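PDB 3AII: glutamate--tRNA ligase from Methanothermobacter thermautotrophicus, which probably attaches glutamate to tRNA(Glu) in an ATP-dependent two-step reaction and, as a non-discriminating synthetase, to tRNA(Gln) as well. Local coordinates for residues T174-T179 with Q220-M225; E200-G205 with A247-V252; H209-G214 with R236-L241. All blocks are in the same frame, centred on the assembly; numbering follows the deposited sequence.

Overall arrangement
All three contacts lie in the catalytic-domain region, in the zinc-bearing part of the chain around the antiparallel sheet of strands 188-191, 234-237, 252-256 and 270-272. Contact 3 is closest to the metal, because its Cys210 is a zinc ligand. In contact 2 the side chain of Lys202 is about 10 Å from the zinc, and in contact 1 that of Trp222 about 13 Å. The centres of contacts 2 and 3 are about 10 Å apart, and a salt bridge from Asp250 to Arg211 joins them. Contacts 1 and 3, with centres about 15 Å apart, touch where Arg221 packs on Cys210 and Leu213. Contacts 1 and 2 do not touch; their nearest atoms are about 8 Å apart.

Contact 1: residues T174-T179 with Q220-M225; sequences TYYEYT and QRWREM
Two helices of the catalytic-domain region, 172-184 and 215-224, meet here through the indole of Trp222, which reaches across to Tyr176 and Thr179. The CG of Trp222 lies anti to its backbone N (chi1 163°), and this sends the ring out from its helix toward the other one. The methyl CG2 of Thr179 sits over one face of the indole. Thr179 CG2 is 3.6 Å from the centroid of the Trp222 six-membered ring and only 2° off the ring normal, a CH-pi contact. The hydroxyl of Thr179 is turned the other way, back along its own helix. Thr179 OG1 donates to Tyr175 O at 2.8 Å, a bond consistent with the rotation that presents the methyl to the ring. Tyr176 comes to the rim of the same indole, with its CD1 3.6 Å from Trp222 CZ2. The two ring planes are inclined at 66°. Phe226 adds edge-to-face contacts to both Tyr176 and Trp222, and Met254 of strand 252-256 touches Trp222 and Thr179. Tyr176 OH is hydrogen-bonded to Val270 O. The helices are therefore joined here by buried apolar and aromatic contacts, while the hydroxyls of Tyr176 and Thr179 are satisfied by backbone carbonyls.

Contact 2: residues E200-G205 with A247-V252; sequences ELKNRG and AIRDWV
The C-terminal end of helix 195-203 is held here by Arg249, from the loop between strands 234-237 and 252-256, and Lys202 is its main partner. The helix ends in a Schellman motif. Gly205, with positive phi, is its C-prime residue. Gly205 N donates to Lys202 O at 3.0 Å, and Glu206 N bonds to Leu201 O. Arg249 NH1 takes the Lys202 carbonyl as well, at 2.8 Å from Lys202 O. The N-H points at the oxygen at 145°, so the bond is somewhat bent. Lys202 O lies near the guanidinium plane at its edge. It accepts from two donors, Gly205 N and Arg249 NH1. The Arg249 chain is extended from CG to NE, which carries the guanidinium out to the helix end. Its NE donates to His243 O, a second hold on the group.

The two side chains also touch along their apolar parts. Lys202 CG lies 3.6 Å from Arg249 CB. Farther out, the Lys202 chain bends at chi3 (76°) and takes its ammonium away from the guanidinium. Lys202 NZ ends 7.0 Å from Arg249 NE, so the like charges are well apart. A water bridges the lysine to the loop: Lys202 NZ donates to it at 2.9 Å, and it donates to Arg249 O at 2.6 Å. It also gives a weak bond to Ala247 O.

On the far side of the loop, Ile248 and Trp251 pack on helix 299-310. The contact lies at the surface, where the partial negative charge of the helix end would probably favour the positive guanidinium. The arrangement is that of a Schellman-type helix C-terminus in which the carbonyl of Lys202 meets an arginine from a neighbouring loop.

Contact 3: residues H209-G214 with R236-L241; sequences HCRSLG and RVKTDL. With ZN (zinc ion), chain D.
Arg211 extends from the 3-10 turn 210-212 of the four-cysteine zinc site toward Lys238, Thr239 and Leu241, just after strand 234-237. CB and CG carry the chain across; from CD outward it runs past Leu241, the two side chains pointing in opposite directions. Arg211 CD meets Leu241 CD1 at 3.9 Å. The next atom, Arg211 NE, is 3.8 Å from Leu241 CD1 and forms a salt bridge with Asp250 OD2. Arg211 CZ lies 4.1 Å from Leu241 CG, which covers one face of the guanidinium. Lys238 CB lies over the opposite face, 3.9 Å from Arg211 NH2. At the edge, Arg211 NH2 gives a weak hydrogen bond of 3.4 Å to Thr239 O. The planar group is thus sandwiched between Leu241 CG and the CB methylene of Lys238.

The residue before it, Cys210, binds zinc through SG at 2.4 Å, and Cys191, Cys193 and Cys208 complete the site. Lys238 ties the turn back to the strand end. Its extended chain brings NZ to the carbonyl of Arg211, and Lys238 NZ donates to Arg211 O at 3.1 Å. The same NZ donates to a water that in turn donates to Cys210 O and Leu213 O.

Contact 1: residues T174-T179 with Q220-M225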
loop_
_atom_site.group_PDB
_atom_site.type_symbol
_atom_site.label_atom_id
_atom_site.label_comp_id
_atom_site.label_asym_id
_atom_site.label_seq_id
_atom_site.Cartn_x
_atom_site.Cartn_y
_atom_site.Cartn_z
ATOM N N THR A 174 -26.763 4.191 15.982
ATOM C CA THR A 174 -27.156 5.046 14.874
ATOM C C THR A 174 -27.736 4.186 13.749
ATOM O O THR A 174 -28.791 4.501 13.180
ATOM C CB THR A 174 -25.956 5.868 14.368
ATOM O OG1 THR A 174 -25.537 6.772 15.405
ATOM C CG2 THR A 174 -26.317 6.656 13.122
ATOM N N TYR A 175 -27.047 3.091 13.423
ATOM C CA TYR A 175 -27.573 2.205 12.385
ATOM C C TYR A 175 -28.908 1.606 12.805
ATOM O O TYR A 175 -29.770 1.385 11.967
ATOM C CB TYR A 175 -26.569 1.103 12.024
ATOM C CG TYR A 175 -25.204 1.649 11.700
ATOM C CD1 TYR A 175 -25.047 2.646 10.735
ATOM C CD2 TYR A 175 -24.076 1.154 12.325
ATOM C CE1 TYR A 175 -23.799 3.150 10.440
ATOM C CE2 TYR A 175 -22.827 1.649 12.039
ATOM C CZ TYR A 175 -22.698 2.649 11.099
ATOM O OH TYR A 175 -21.452 3.148 10.825
ATOM N N TYR A 176 -29.065 1.311 14.093
ATOM C CA TYR A 176 -30.340 0.761 14.577
ATOM C C TYR A 176 -31.449 1.806 14.486
ATOM O O TYR A 176 -32.563 1.505 14.066
ATOM C CB TYR A 176 -30.193 0.269 16.022
ATOM C CG TYR A 176 -29.184 -0.846 16.230
ATOM C CD1 TYR A 176 -28.771 -1.666 15.180
ATOM C CD2 TYR A 176 -28.654 -1.086 17.491
ATOM C CE1 TYR A 176 -27.841 -2.669 15.385
ATOM C CE2 TYR A 176 -27.723 -2.082 17.709
ATOM C CZ TYR A 176 -27.326 -2.883 16.657
ATOM O OH TYR A 176 -26.416 -3.886 16.905
ATOM N N GLU A 177 -31.130 3.036 14.880
ATOM C CA GLU A 177 -32.065 4.160 14.798
ATOM C C GLU A 177 -32.570 4.333 13.373
ATOM O O GLU A 177 -33.790 4.472 13.127
ATOM C CB GLU A 177 -31.373 5.453 15.253
ATOM C CG GLU A 177 -32.264 6.690 15.190
ATOM C CD GLU A 177 -31.481 7.980 15.397
ATOM O OE1 GLU A 177 -30.347 7.910 15.922
ATOM O OE2 GLU A 177 -31.994 9.061 15.030
ATOM N N TYR A 178 -31.644 4.324 12.423
ATOM C CA TYR A 178 -32.038 4.531 11.038
ATOM C C TYR A 178 -32.664 3.302 10.396
ATOM O O TYR A 178 -33.382 3.431 9.427
ATOM C CB TYR A 178 -30.912 5.171 10.204
ATOM C CG TYR A 178 -30.832 6.631 10.557
ATOM C CD1 TYR A 178 -31.674 7.548 9.951
ATOM C CD2 TYR A 178 -29.999 7.074 11.575
ATOM C CE1 TYR A 178 -31.656 8.882 10.310
ATOM C CE2 TYR A 178 -29.986 8.419 11.951
ATOM C CZ TYR A 178 -30.820 9.307 11.302
ATOM O OH TYR A 178 -30.814 10.639 11.652
ATOM N N THR A 179 -32.400 2.119 10.947
ATOM C CA THR A 179 -33.161 0.932 10.536
ATOM C C THR A 179 -34.635 1.089 10.922
ATOM O O THR A 179 -35.526 0.803 10.116
ATOM C CB THR A 179 -32.592 -0.348 11.167
ATOM O OG1 THR A 179 -31.285 -0.580 10.624
ATOM C CG2 THR A 179 -33.479 -1.552 10.850
ATOM N N GLN A 220 -41.492 -5.194 15.653
ATOM C CA GLN A 220 -41.424 -6.310 16.588
ATOM C C GLN A 220 -40.409 -7.367 16.120
ATOM O O GLN A 220 -39.615 -7.862 16.917
ATOM C CB GLN A 220 -42.817 -6.931 16.770
ATOM C CG GLN A 220 -42.815 -8.250 17.523
ATOM C CD GLN A 220 -42.418 -8.097 18.967
ATOM O OE1 GLN A 220 -42.637 -7.049 19.579
ATOM N NE2 GLN A 220 -41.834 -9.148 19.531
ATOM N N ARG A 221 -40.432 -7.701 14.835
ATOM C CA ARG A 221 -39.474 -8.667 14.298
ATOM C C ARG A 221 -38.054 -8.128 14.407
ATOM O O ARG A 221 -37.111 -8.878 14.665
ATOM C CB ARG A 221 -39.752 -8.959 12.834
ATOM C CG ARG A 221 -41.027 -9.764 12.568
ATOM C CD ARG A 221 -40.982 -10.263 11.135
ATOM N NE ARG A 221 -42.030 -11.234 10.825
ATOM C CZ ARG A 221 -42.063 -11.940 9.701
ATOM N NH1 ARG A 221 -41.104 -11.783 8.798
ATOM N NH2 ARG A 221 -43.044 -12.809 9.481
ATOM N N TRP A 222 -37.917 -6.826 14.184
ATOM C CA TRP A 222 -36.615 -6.163 14.272
ATOM C C TRP A 222 -36.063 -6.322 15.677
ATOM O O TRP A 222 -34.911 -6.725 15.863
ATOM C CB TRP A 222 -36.734 -4.678 13.876
ATOM C CG TRP A 222 -35.582 -3.789 14.303
ATOM C CD1 TRP A 222 -35.640 -2.728 15.168
ATOM C CD2 TRP A 222 -34.218 -3.895 13.894
ATOM N NE1 TRP A 222 -34.405 -2.165 15.318
ATOM C CE2 TRP A 222 -33.504 -2.858 14.548
ATOM C CE3 TRP A 222 -33.525 -4.758 13.038
ATOM C CZ2 TRP A 222 -32.140 -2.655 14.367
ATOM C CZ3 TRP A 222 -32.159 -4.564 12.863
ATOM C CH2 TRP A 222 -31.480 -3.522 13.525
ATOM N N ARG A 223 -36.895 -6.044 16.677
ATOM C CA ARG A 223 -36.435 -6.109 18.056
ATOM C C ARG A 223 -36.081 -7.541 18.425
ATOM O O ARG A 223 -35.148 -7.796 19.194
ATOM C CB ARG A 223 -37.497 -5.519 18.995
ATOM C CG ARG A 223 -37.570 -4.005 18.871
ATOM C CD ARG A 223 -38.494 -3.373 19.912
ATOM N NE ARG A 223 -38.341 -1.919 19.914
ATOM C CZ ARG A 223 -39.344 -1.054 19.802
ATOM N NH1 ARG A 223 -40.593 -1.488 19.690
ATOM N NH2 ARG A 223 -39.096 0.249 19.810
ATOM N N GLU A 224 -36.781 -8.484 17.811
ATOM C CA GLU A 224 -36.527 -9.889 18.086
ATOM C C GLU A 224 -35.176 -10.350 17.555
ATOM O O GLU A 224 -34.564 -11.258 18.121
ATOM C CB GLU A 224 -37.628 -10.755 17.486
ATOM C CG GLU A 224 -38.976 -10.564 18.146
ATOM C CD GLU A 224 -40.056 -11.352 17.439
ATOM O OE1 GLU A 224 -41.241 -11.167 17.777
ATOM O OE2 GLU A 224 -39.705 -12.150 16.540
ATOM N N MET A 225 -34.703 -9.721 16.481
ATOM C CA MET A 225 -33.419 -10.109 15.889
ATOM C C MET A 225 -32.285 -10.076 16.898
ATOM O O MET A 225 -31.313 -10.804 16.771
ATOM C CB MET A 225 -33.075 -9.230 14.684
ATOM C CG MET A 225 -33.913 -9.536 13.454
ATOM S SD MET A 225 -33.513 -8.501 12.019
ATOM C CE MET A 225 -31.809 -8.951 11.709
#

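Contact 2: residues E200-G205 with A247-V252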
loop_
_atom_site.group_PDB
_atom_site.type_symbol
_atom_site.label_atom_id
_atom_site.label_comp_id
_atom_site.label_asym_id
_atom_site.label_seq_id
_atom_site.Cartn_x
_atom_site.Cartn_y
_atom_site.Cartn_z
ATOM N N GLU A 200 -35.619 -17.847 -4.677
ATOM C CA GLU A 200 -36.459 -18.373 -5.748
ATOM C C GLU A 200 -37.591 -17.395 -6.081
ATOM O O GLU A 200 -37.909 -17.168 -7.250
ATOM C CB GLU A 200 -37.022 -19.738 -5.354
ATOM C CG GLU A 200 -37.603 -20.533 -6.508
ATOM C CD GLU A 200 -38.139 -21.881 -6.070
ATOM O OE1 GLU A 200 -38.750 -21.952 -4.982
ATOM O OE2 GLU A 200 -37.951 -22.869 -6.812
ATOM N N LEU A 201 -38.189 -16.811 -5.047
ATOM C CA LEU A 201 -39.252 -15.826 -5.233
ATOM C C LEU A 201 -38.685 -14.570 -5.872
ATOM O O LEU A 201 -39.222 -14.061 -6.859
ATOM C CB LEU A 201 -39.908 -15.481 -3.896
ATOM C CG LEU A 201 -40.781 -16.554 -3.249
ATOM C CD1 LEU A 201 -41.217 -16.121 -1.855
ATOM C CD2 LEU A 201 -41.994 -16.863 -4.129
ATOM N N LYS A 202 -37.587 -14.081 -5.300
ATOM C CA LYS A 202 -36.934 -12.864 -5.760
ATOM C C LYS A 202 -36.577 -12.919 -7.244
ATOM O O LYS A 202 -36.794 -11.958 -7.975
ATOM C CB LYS A 202 -35.657 -12.626 -4.948
ATOM C CG LYS A 202 -35.002 -11.276 -5.190
ATOM C CD LYS A 202 -33.609 -11.217 -4.567
ATOM C CE LYS A 202 -32.589 -11.983 -5.408
ATOM N NZ LYS A 202 -31.221 -11.924 -4.823
ATOM N N ASN A 203 -36.013 -14.043 -7.679
ATOM C CA ASN A 203 -35.558 -14.187 -9.062
ATOM C C ASN A 203 -36.702 -14.211 -10.064
ATOM O O ASN A 203 -36.493 -13.992 -11.259
ATOM C CB ASN A 203 -34.690 -15.439 -9.228
ATOM C CG ASN A 203 -33.312 -15.277 -8.629
ATOM O OD1 ASN A 203 -32.718 -16.242 -8.144
ATOM N ND2 ASN A 203 -32.791 -14.050 -8.652
ATOM N N ARG A 204 -37.905 -14.487 -9.571
ATOM C CA ARG A 204 -39.101 -14.475 -10.406
ATOM C C ARG A 204 -39.945 -13.225 -10.157
ATOM O O ARG A 204 -41.091 -13.144 -10.605
ATOM C CB ARG A 204 -39.947 -15.727 -10.161
ATOM C CG ARG A 204 -39.170 -17.032 -10.207
ATOM C CD ARG A 204 -40.118 -18.220 -10.284
ATOM N NE ARG A 204 -41.267 -18.059 -9.398
ATOM C CZ ARG A 204 -41.304 -18.473 -8.135
ATOM N NH1 ARG A 204 -42.393 -18.282 -7.405
ATOM N NH2 ARG A 204 -40.250 -19.076 -7.602
ATOM N N GLY A 205 -39.382 -12.260 -9.433
ATOM C CA GLY A 205 -40.053 -10.991 -9.198
ATOM C C GLY A 205 -41.258 -11.074 -8.280
ATOM O O GLY A 205 -42.164 -10.239 -8.344
ATOM N N ALA A 247 -29.170 -8.803 -8.003
ATOM C CA ALA A 247 -28.479 -8.502 -6.751
ATOM C C ALA A 247 -29.048 -7.263 -6.067
ATOM O O ALA A 247 -28.961 -7.119 -4.848
ATOM C CB ALA A 247 -26.995 -8.330 -6.990
ATOM N N ILE A 248 -29.625 -6.367 -6.858
ATOM C CA ILE A 248 -30.175 -5.127 -6.319
ATOM C C ILE A 248 -31.578 -5.340 -5.730
ATOM O O ILE A 248 -32.093 -4.501 -4.976
ATOM C CB ILE A 248 -30.160 -4.021 -7.397
ATOM C CG1 ILE A 248 -28.718 -3.761 -7.847
ATOM C CG2 ILE A 248 -30.800 -2.743 -6.877
ATOM C CD1 ILE A 248 -28.605 -2.747 -8.955
ATOM N N ARG A 249 -32.184 -6.478 -6.057
ATOM C CA ARG A 249 -33.527 -6.809 -5.586
ATOM C C ARG A 249 -33.589 -7.054 -4.074
ATOM O O ARG A 249 -33.002 -8.007 -3.565
ATOM C CB ARG A 249 -34.063 -8.032 -6.335
ATOM C CG ARG A 249 -34.295 -7.786 -7.820
ATOM C CD ARG A 249 -34.780 -9.052 -8.513
ATOM N NE ARG A 249 -34.811 -8.881 -9.961
ATOM C CZ ARG A 249 -35.330 -9.764 -10.808
ATOM N NH1 ARG A 249 -35.867 -10.889 -10.349
ATOM N NH2 ARG A 249 -35.314 -9.520 -12.112
ATOM N N ASP A 250 -34.297 -6.176 -3.369
ATOM C CA ASP A 250 -34.441 -6.241 -1.906
ATOM C C ASP A 250 -33.186 -6.703 -1.156
ATOM O O ASP A 250 -33.199 -7.711 -0.444
ATOM C CB ASP A 250 -35.645 -7.098 -1.507
ATOM C CG ASP A 250 -36.979 -6.429 -1.838
ATOM O OD1 ASP A 250 -36.982 -5.450 -2.616
ATOM O OD2 ASP A 250 -38.010 -6.874 -1.306
ATOM N N TRP A 251 -32.114 -5.933 -1.290
ATOM C CA TRP A 251 -30.832 -6.307 -0.719
ATOM C C TRP A 251 -30.809 -6.188 0.808
ATOM O O TRP A 251 -31.591 -5.438 1.404
ATOM C CB TRP A 251 -29.710 -5.485 -1.371
ATOM C CG TRP A 251 -29.854 -3.987 -1.265
ATOM C CD1 TRP A 251 -30.477 -3.147 -2.153
ATOM C CD2 TRP A 251 -29.305 -3.146 -0.237
ATOM N NE1 TRP A 251 -30.381 -1.841 -1.715
ATOM C CE2 TRP A 251 -29.657 -1.814 -0.550
ATOM C CE3 TRP A 251 -28.552 -3.395 0.915
ATOM C CZ2 TRP A 251 -29.279 -0.729 0.254
ATOM C CZ3 TRP A 251 -28.180 -2.317 1.717
ATOM C CH2 TRP A 251 -28.550 -1.001 1.385
ATOM N N VAL A 252 -29.903 -6.938 1.428
ATOM C CA VAL A 252 -29.824 -7.043 2.884
ATOM C C VAL A 252 -29.065 -5.884 3.534
ATOM O O VAL A 252 -27.912 -5.604 3.185
ATOM C CB VAL A 252 -29.143 -8.363 3.291
ATOM C CG1 VAL A 252 -28.924 -8.420 4.789
ATOM C CG2 VAL A 252 -29.981 -9.541 2.837
HETATM O O HOH W 1 -30.844 -9.406 -3.361
#

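Contact 3: residues H209-G214 with R236-L241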
loop_
_atom_site.group_PDB
_atom_site.type_symbol
_atom_site.label_atom_id
_atom_site.label_comp_id
_atom_site.label_asym_id
_atom_site.label_seq_id
_atom_site.Cartn_x
_atom_site.Cartn_y
_atom_site.Cartn_z
ATOM N N HIS A 209 -43.987 -13.128 1.986
ATOM C CA HIS A 209 -44.995 -12.631 2.913
ATOM C C HIS A 209 -44.484 -11.469 3.767
ATOM O O HIS A 209 -45.238 -10.561 4.107
ATOM C CB HIS A 209 -45.491 -13.773 3.805
ATOM C CG HIS A 209 -46.322 -13.318 4.962
ATOM N ND1 HIS A 209 -47.603 -12.833 4.812
ATOM C CD2 HIS A 209 -46.056 -13.278 6.288
ATOM C CE1 HIS A 209 -48.090 -12.510 5.997
ATOM N NE2 HIS A 209 -47.172 -12.768 6.910
ATOM N N CYS A 210 -43.196 -11.502 4.106
ATOM C CA CYS A 210 -42.619 -10.523 5.021
ATOM C C CYS A 210 -42.742 -9.113 4.442
ATOM O O CYS A 210 -42.852 -8.127 5.178
ATOM C CB CYS A 210 -41.138 -10.837 5.265
ATOM S SG CYS A 210 -40.775 -12.577 5.663
ATOM N N ARG A 211 -42.701 -9.032 3.118
ATOM C CA ARG A 211 -42.689 -7.750 2.426
ATOM C C ARG A 211 -44.002 -6.994 2.596
ATOM O O ARG A 211 -44.063 -5.793 2.334
ATOM C CB ARG A 211 -42.399 -7.950 0.940
ATOM C CG ARG A 211 -41.765 -6.744 0.265
ATOM C CD ARG A 211 -41.668 -6.954 -1.235
ATOM N NE ARG A 211 -40.613 -6.150 -1.853
ATOM C CZ ARG A 211 -40.802 -4.973 -2.443
ATOM N NH1 ARG A 211 -42.017 -4.436 -2.502
ATOM N NH2 ARG A 211 -39.773 -4.333 -2.983
ATOM N N SER A 212 -45.045 -7.694 3.038
ATOM C CA SER A 212 -46.361 -7.078 3.196
ATOM C C SER A 212 -46.656 -6.636 4.628
ATOM O O SER A 212 -47.704 -6.036 4.890
ATOM C CB SER A 212 -47.465 -8.033 2.718
ATOM O OG SER A 212 -47.593 -9.143 3.595
ATOM N N LEU A 213 -45.756 -6.942 5.557
ATOM C CA LEU A 213 -45.977 -6.585 6.959
ATOM C C LEU A 213 -46.015 -5.076 7.151
ATOM O O LEU A 213 -45.370 -4.324 6.409
ATOM C CB LEU A 213 -44.887 -7.182 7.861
ATOM C CG LEU A 213 -44.750 -8.703 7.828
ATOM C CD1 LEU A 213 -43.594 -9.142 8.713
ATOM C CD2 LEU A 213 -46.044 -9.355 8.273
ATOM N N GLY A 214 -46.759 -4.641 8.159
ATOM C CA GLY A 214 -46.821 -3.238 8.516
ATOM C C GLY A 214 -45.710 -2.806 9.456
ATOM O O GLY A 214 -44.874 -3.608 9.879
ATOM N N ARG A 236 -34.190 -6.413 4.989
ATOM C CA ARG A 236 -34.044 -6.166 3.555
ATOM C C ARG A 236 -34.599 -4.803 3.188
ATOM O O ARG A 236 -35.642 -4.401 3.685
ATOM C CB ARG A 236 -34.781 -7.247 2.758
ATOM C CG ARG A 236 -34.140 -8.613 2.898
ATOM C CD ARG A 236 -34.884 -9.668 2.081
ATOM N NE ARG A 236 -34.174 -10.948 2.156
ATOM C CZ ARG A 236 -33.079 -11.236 1.460
ATOM N NH1 ARG A 236 -32.562 -10.353 0.618
ATOM N NH2 ARG A 236 -32.499 -12.420 1.596
ATOM N N VAL A 237 -33.876 -4.087 2.336
ATOM C CA VAL A 237 -34.343 -2.798 1.856
ATOM C C VAL A 237 -35.330 -3.068 0.727
ATOM O O VAL A 237 -35.050 -3.871 -0.151
ATOM C CB VAL A 237 -33.176 -1.976 1.321
ATOM C CG1 VAL A 237 -33.663 -0.643 0.766
ATOM C CG2 VAL A 237 -32.137 -1.759 2.430
ATOM N N LYS A 238 -36.480 -2.404 0.738
ATOM C CA LYS A 238 -37.414 -2.589 -0.365
ATOM C C LYS A 238 -36.898 -1.825 -1.572
ATOM O O LYS A 238 -36.736 -0.610 -1.512
ATOM C CB LYS A 238 -38.817 -2.105 0.020
ATOM C CG LYS A 238 -39.458 -2.904 1.152
ATOM C CD LYS A 238 -40.904 -2.472 1.423
ATOM C CE LYS A 238 -41.475 -3.258 2.597
ATOM N NZ LYS A 238 -42.939 -2.999 2.852
ATOM N N THR A 239 -36.614 -2.538 -2.659
ATOM C CA THR A 239 -36.208 -1.886 -3.897
ATOM C C THR A 239 -37.214 -2.220 -4.990
ATOM O O THR A 239 -38.378 -1.865 -4.875
ATOM C CB THR A 239 -34.774 -2.253 -4.303
ATOM O OG1 THR A 239 -34.694 -3.650 -4.612
ATOM C CG2 THR A 239 -33.821 -1.936 -3.147
ATOM N N ASP A 240 -36.759 -2.892 -6.038
ATOM C CA ASP A 240 -37.619 -3.296 -7.143
ATOM C C ASP A 240 -37.409 -4.785 -7.345
ATOM O O ASP A 240 -36.314 -5.208 -7.699
ATOM C CB ASP A 240 -37.230 -2.527 -8.408
ATOM C CG ASP A 240 -37.842 -3.115 -9.673
ATOM O OD1 ASP A 240 -38.780 -3.930 -9.571
ATOM O OD2 ASP A 240 -37.381 -2.754 -10.778
ATOM N N LEU A 241 -38.445 -5.585 -7.101
ATOM C CA LEU A 241 -38.299 -7.033 -7.243
ATOM C C LEU A 241 -38.130 -7.448 -8.703
ATOM O O LEU A 241 -37.774 -8.588 -8.994
ATOM C CB LEU A 241 -39.466 -7.787 -6.610
ATOM C CG LEU A 241 -39.542 -7.825 -5.084
ATOM C CD1 LEU A 241 -40.710 -8.688 -4.651
ATOM C CD2 LEU A 241 -38.245 -8.339 -4.482
HETATM ZN ZN ZN D . -39.486 -13.106 3.745
HETATM O O HOH W 2 -43.058 -5.195 5.117
#